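Local coordinates for protein lipase (Rhizopus niveus, PDB 1LGY) that hydrolyses the ester bonds of triacylglycerols and their partial glycerides, with a strong preference for the 1 and 3 positions, at residues Cys40-Cys43 against Gln44-Pro48; Arg164-Pro167 against Lys168-Ser171. All blocks are in the same frame, centred on the assembly; numbering follows the deposited sequence.

Interactions 1 and 2 are separate local contacts of the chain: their centres are about 25 Å apart, their nearest atoms about 14 Å apart, and they do not touch. Interaction 1 comes first in sequence, in the short helix 41-46, which leads into strand 51-58 at one border of the large mixed sheet. Interaction 2 is the turn that closes the path from helix 146-161 into strand 170-175, in the interior of that sheet. Both lie away from the catalytic Ser145, Asp204 and His257, with centres about 18 and 16 Å from the centre of the chain. Interaction 2 is nonetheless linked to the nucleophile by sequence, because helix 146-161 starts directly after Ser145.

Interaction 1 (Cys40-Cys43 against Gln44-Pro48); sequences CVQC and QKWVP
Gln42 and Trp46 each turn their CG beside the backbone N, with chi1 of Gln42 at -67°, and a further bend in the Gln42 chain brings its amide alongside the indole. OE1 of Gln42 then sits at the edge of the ring, in its plane, and accepts from NE1 of Trp46 at 2.9 Å. The donor meets the carbonyl almost end-on, although the N-H itself is bent, at 132°, and the amide and ring planes are 34° apart. CD1 of Trp46 also lies 3.2 Å from the backbone O of Gln42, so both oxygens of that residue approach this corner of the indole. One face of the ring has Lys45 CD 3.4 Å above it, offset toward the rim, before the extended chain leads away.

Beneath these side chains runs the helix backbone. Gln44 N bonds to Cys40 O at 3.2 Å and Lys45 N to Val41 O, while Val47 N reaches Cys43 O at 3.0 Å as the chain leaves the helix. Cys40, at the N-cap, is tied to Cys43 by a disulfide, SG to SG 2.0 Å, which pins the first turn. The two cysteines pack on Val32 and on Thr26 of helix 11-26; Val47 reaches Leu68 of strand 63-70. The whole is a short alpha-helix with a disulfide across its first turn and an i to i+4 side-chain hydrogen bond along its flank.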
ATOM      1  N   CYS A  40      -7.445  -0.936 -18.951  1.00 19.85           N
ATOM      2  CA  CYS A  40      -6.845   0.355 -18.821  1.00 14.78           C
ATOM      3  C   CYS A  40      -5.404   0.223 -19.292  1.00 12.95           C
ATOM      4  O   CYS A  40      -4.955  -0.901 -19.544  1.00 11.10           O
ATOM      5  CB  CYS A  40      -7.114   0.686 -17.351  1.00 14.49           C
ATOM      6  SG  CYS A  40      -5.917   0.104 -16.142  1.00 18.74           S
ATOM      7  N   VAL A  41      -4.621   1.300 -19.438  1.00 10.03           N
ATOM      8  CA  VAL A  41      -3.319   1.168 -20.057  1.00 10.00           C
ATOM      9  C   VAL A  41      -2.445   0.487 -19.051  1.00 12.59           C
ATOM     10  O   VAL A  41      -1.984  -0.595 -19.364  1.00 20.71           O
ATOM     11  CB  VAL A  41      -2.742   2.540 -20.445  1.00 15.16           C
ATOM     12  CG1 VAL A  41      -1.349   2.328 -21.040  1.00 17.84           C
ATOM     13  CG2 VAL A  41      -3.601   3.225 -21.490  1.00  5.42           C
ATOM     14  N   GLN A  42      -2.237   0.983 -17.836  1.00 16.68           N
ATOM     15  CA  GLN A  42      -1.490   0.272 -16.808  1.00 17.44           C
ATOM     16  C   GLN A  42      -1.949  -1.148 -16.560  1.00 17.65           C
ATOM     17  O   GLN A  42      -1.124  -2.015 -16.310  1.00 19.31           O
ATOM     18  CB  GLN A  42      -1.564   1.021 -15.491  1.00 17.28           C
ATOM     19  CG  GLN A  42      -0.844   2.350 -15.512  1.00 19.47           C
ATOM     20  CD  GLN A  42       0.566   2.228 -16.098  1.00 20.03           C
ATOM     21  OE1 GLN A  42       1.329   1.310 -15.795  1.00 21.24           O
ATOM     22  NE2 GLN A  42       0.956   3.135 -16.983  1.00 12.36           N
ATOM     23  N   CYS A  43      -3.261  -1.378 -16.715  1.00 18.77           N
ATOM     24  CA  CYS A  43      -3.898  -2.666 -16.452  1.00 17.94           C
ATOM     25  C   CYS A  43      -3.316  -3.841 -17.190  1.00 19.00           C
ATOM     26  O   CYS A  43      -2.931  -4.891 -16.660  1.00 19.03           O
ATOM     27  CB  CYS A  43      -5.382  -2.613 -16.809  1.00 10.71           C
ATOM     28  SG  CYS A  43      -6.302  -1.767 -15.518  1.00 17.68           S
ATOM     29  N   GLN A  44      -3.289  -3.473 -18.464  1.00 17.63           N
ATOM     30  CA  GLN A  44      -3.024  -4.374 -19.535  1.00 20.93           C
ATOM     31  C   GLN A  44      -1.537  -4.538 -19.731  1.00 21.02           C
ATOM     32  O   GLN A  44      -1.090  -5.576 -20.228  1.00 23.13           O
ATOM     33  CB  GLN A  44      -3.799  -3.772 -20.702  1.00 24.35           C
ATOM     34  CG  GLN A  44      -4.133  -4.640 -21.894  1.00 32.66           C
ATOM     35  CD  GLN A  44      -4.885  -5.936 -21.579  1.00 40.22           C
ATOM     36  OE1 GLN A  44      -4.455  -7.030 -21.992  1.00 43.54           O
ATOM     37  NE2 GLN A  44      -6.031  -5.858 -20.874  1.00 40.66           N
ATOM     38  N   LYS A  45      -0.806  -3.530 -19.217  1.00 21.12           N
ATOM     39  CA  LYS A  45       0.635  -3.439 -19.256  1.00 18.59           C
ATOM     40  C   LYS A  45       1.287  -4.263 -18.180  1.00 20.37           C
ATOM     41  O   LYS A  45       2.413  -4.717 -18.397  1.00 22.53           O
ATOM     42  CB  LYS A  45       1.132  -2.009 -19.055  1.00 19.74           C
ATOM     43  CG  LYS A  45       2.640  -1.860 -19.253  1.00 20.80           C
ATOM     44  CD  LYS A  45       3.308  -0.565 -18.751  1.00 23.22           C
ATOM     45  CE  LYS A  45       4.806  -0.737 -19.119  1.00 20.93           C
ATOM     46  NZ  LYS A  45       5.631   0.322 -18.575  1.00 12.99           N
ATOM     47  N   TRP A  46       0.647  -4.454 -17.015  1.00 18.59           N
ATOM     48  CA  TRP A  46       1.320  -5.143 -15.946  1.00 14.92           C
ATOM     49  C   TRP A  46       0.710  -6.469 -15.649  1.00 15.12           C
ATOM     50  O   TRP A  46       1.447  -7.376 -15.292  1.00 14.83           O
ATOM     51  CB  TRP A  46       1.312  -4.262 -14.736  1.00 13.29           C
ATOM     52  CG  TRP A  46       2.286  -3.120 -14.924  1.00 15.12           C
ATOM     53  CD1 TRP A  46       1.830  -1.835 -15.102  1.00 19.64           C
ATOM     54  CD2 TRP A  46       3.645  -3.190 -14.957  1.00 11.20           C
ATOM     55  NE1 TRP A  46       2.906  -1.092 -15.247  1.00 14.77           N
ATOM     56  CE2 TRP A  46       3.991  -1.859 -15.168  1.00 13.21           C
ATOM     57  CE3 TRP A  46       4.631  -4.143 -14.854  1.00 14.71           C
ATOM     58  CZ2 TRP A  46       5.313  -1.449 -15.281  1.00 15.78           C
ATOM     59  CZ3 TRP A  46       5.967  -3.753 -14.967  1.00 17.14           C
ATOM     60  CH2 TRP A  46       6.308  -2.414 -15.176  1.00 14.88           C
ATOM     61  N   VAL A  47      -0.616  -6.601 -15.757  1.00 16.54           N
ATOM     62  CA  VAL A  47      -1.202  -7.912 -15.599  1.00 16.25           C
ATOM     63  C   VAL A  47      -2.259  -8.177 -16.643  1.00 15.70           C
ATOM     64  O   VAL A  47      -3.429  -8.330 -16.346  1.00 14.03           O
ATOM     65  CB  VAL A  47      -1.661  -8.072 -14.051  1.00 18.43           C
ATOM     66  CG1 VAL A  47      -2.192  -6.784 -13.546  1.00 20.30           C
ATOM     67  CG2 VAL A  47      -2.622  -9.229 -13.856  1.00 10.52           C
ATOM     68  N   PRO A  48      -1.814  -8.350 -17.936  1.00 19.51           N
ATOM     69  CA  PRO A  48      -2.653  -8.594 -19.125  1.00 17.51           C
ATOM     70  C   PRO A  48      -3.753  -9.655 -19.051  1.00 17.78           C
ATOM     71  O   PRO A  48      -4.790  -9.527 -19.689  1.00 17.43           O
ATOM     72  CB  PRO A  48      -1.667  -8.907 -20.213  1.00 15.07           C
ATOM     73  CG  PRO A  48      -0.550  -9.571 -19.449  1.00 11.71           C
ATOM     74  CD  PRO A  48      -0.417  -8.585 -18.335  1.00 16.73           C
TER

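Interaction 2 (Arg164-Pro167 against Lys168-Ser171)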
ATOM      1  N   ARG A 164      -3.828 -20.077   6.118  1.00 14.19           N
ATOM      2  CA  ARG A 164      -3.031 -20.328   4.910  1.00 17.27           C
ATOM      3  C   ARG A 164      -2.096 -19.233   4.452  1.00 15.05           C
ATOM      4  O   ARG A 164      -1.292 -19.495   3.566  1.00 21.31           O
ATOM      5  CB  ARG A 164      -3.933 -20.639   3.760  1.00 16.51           C
ATOM      6  CG  ARG A 164      -4.735 -21.941   3.976  1.00 19.46           C
ATOM      7  CD  ARG A 164      -5.887 -22.040   2.965  1.00 18.92           C
ATOM      8  NE  ARG A 164      -6.996 -21.179   3.331  1.00 13.52           N
ATOM      9  CZ  ARG A 164      -8.043 -20.977   2.543  1.00 15.00           C
ATOM     10  NH1 ARG A 164      -8.169 -21.550   1.353  1.00 12.96           N
ATOM     11  NH2 ARG A 164      -8.983 -20.136   2.954  1.00 17.15           N
ATOM     12  N   LEU A 165      -2.174 -17.995   4.964  1.00 16.03           N
ATOM     13  CA  LEU A 165      -1.291 -16.910   4.550  1.00 12.07           C
ATOM     14  C   LEU A 165      -0.222 -16.695   5.613  1.00 15.71           C
ATOM     15  O   LEU A 165      -0.406 -16.785   6.842  1.00 13.79           O
ATOM     16  CB  LEU A 165      -2.081 -15.622   4.339  1.00 13.28           C
ATOM     17  CG  LEU A 165      -2.698 -15.139   2.966  1.00  9.52           C
ATOM     18  CD1 LEU A 165      -2.262 -15.923   1.777  1.00  5.75           C
ATOM     19  CD2 LEU A 165      -4.126 -15.396   2.977  1.00 11.47           C
ATOM     20  N   SER A 166       0.982 -16.556   5.046  1.00 16.47           N
ATOM     21  CA  SER A 166       2.204 -16.403   5.815  1.00 12.08           C
ATOM     22  C   SER A 166       3.301 -15.747   4.969  1.00 11.44           C
ATOM     23  O   SER A 166       3.036 -15.379   3.818  1.00 12.61           O
ATOM     24  CB  SER A 166       2.571 -17.813   6.297  1.00 11.84           C
ATOM     25  OG  SER A 166       3.461 -18.511   5.425  1.00 19.90           O
ATOM     26  N   PRO A 167       4.558 -15.555   5.393  1.00  7.88           N
ATOM     27  CA  PRO A 167       5.545 -14.912   4.575  1.00  8.74           C
ATOM     28  C   PRO A 167       5.848 -15.602   3.285  1.00 10.68           C
ATOM     29  O   PRO A 167       6.652 -15.060   2.548  1.00 17.76           O
ATOM     30  CB  PRO A 167       6.748 -14.803   5.451  1.00  4.20           C
ATOM     31  CG  PRO A 167       6.180 -14.638   6.822  1.00  2.42           C
ATOM     32  CD  PRO A 167       5.061 -15.646   6.767  1.00  7.78           C
ATOM     33  N   LYS A 168       5.270 -16.770   2.996  1.00 12.96           N
ATOM     34  CA  LYS A 168       5.537 -17.518   1.753  1.00 15.27           C
ATOM     35  C   LYS A 168       4.627 -17.089   0.628  1.00 13.19           C
ATOM     36  O   LYS A 168       4.953 -17.107  -0.552  1.00 19.17           O
ATOM     37  CB  LYS A 168       5.349 -19.057   1.929  1.00 11.93           C
ATOM     38  CG  LYS A 168       6.381 -19.774   2.821  1.00  8.53           C
ATOM     39  CD  LYS A 168       5.878 -21.153   3.279  1.00 11.36           C
ATOM     40  CE  LYS A 168       5.772 -22.195   2.192  1.00  7.31           C
ATOM     41  NZ  LYS A 168       5.453 -23.427   2.883  1.00  7.53           N
ATOM     42  N   ASN A 169       3.449 -16.659   0.977  1.00 15.00           N
ATOM     43  CA  ASN A 169       2.552 -16.274  -0.054  1.00 14.45           C
ATOM     44  C   ASN A 169       1.810 -14.995   0.284  1.00 15.40           C
ATOM     45  O   ASN A 169       0.780 -14.722  -0.328  1.00 15.72           O
ATOM     46  CB  ASN A 169       1.674 -17.473  -0.237  1.00 15.04           C
ATOM     47  CG  ASN A 169       0.823 -17.786   0.957  1.00  9.95           C
ATOM     48  OD1 ASN A 169      -0.134 -18.552   0.833  1.00 19.64           O
ATOM     49  ND2 ASN A 169       1.068 -17.226   2.118  1.00 11.72           N
ATOM     50  N   LEU A 170       2.233 -14.246   1.298  1.00 13.85           N
ATOM     51  CA  LEU A 170       1.642 -12.935   1.493  1.00 13.72           C
ATOM     52  C   LEU A 170       2.788 -11.950   1.397  1.00 15.30           C
ATOM     53  O   LEU A 170       3.841 -12.073   2.012  1.00 14.03           O
ATOM     54  CB  LEU A 170       0.980 -12.779   2.845  1.00 10.31           C
ATOM     55  CG  LEU A 170       0.272 -11.443   3.099  1.00  6.77           C
ATOM     56  CD1 LEU A 170      -0.836 -11.176   2.100  1.00  9.05           C
ATOM     57  CD2 LEU A 170      -0.327 -11.503   4.468  1.00  8.88           C
ATOM     58  N   SER A 171       2.558 -10.991   0.505  1.00 14.03           N
ATOM     59  CA  SER A 171       3.472  -9.894   0.274  1.00 12.19           C
ATOM     60  C   SER A 171       2.746  -8.546   0.343  1.00 13.13           C
ATOM     61  O   SER A 171       1.558  -8.535   0.065  1.00 15.58           O
ATOM     62  CB  SER A 171       4.066 -10.109  -1.065  1.00 10.18           C
ATOM     63  OG  SER A 171       5.433 -10.230  -0.776  1.00  8.44           O
TER
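Over one face of the flat Asn169 side-chain amide lies CD1 of Leu165, 3.7 Å from Asn169 CG; the two side chains cross at about a right angle, and the amide edge is turned to the backbone, toward Arg164 O and Ser166 N. Asn169 CG stands between the backbone N and the carbonyl carbon, chi1 65°, which folds the side chain back.

The turn itself hangs on one oxygen. Ser166 O accepts from Asn169 N at 3.1 Å, with the donor well above the carbonyl plane, and from Leu170 N at 2.9 Å, almost straight off the end of the carbonyl. The first bond closes a beta turn of type I, with Pro167 and Lys168 at its corners; the second widens it by one residue. Ser166 OG adds a weak, long bond from Lys168 N, 3.5 Å, in the manner of an ST turn.

Arg164 points elsewhere, into a salt bridge with Glu162. Leu165 rests on Leu131 of helix 110-133 and on Val139, while Leu170 packs on Val139, Val141 and Ile194. The turn thus completes the beta-alpha-beta crossover from strand 138-144 through helix 146-161, and starts strand 170-175 between its parallel neighbours 138-144 and 196-201.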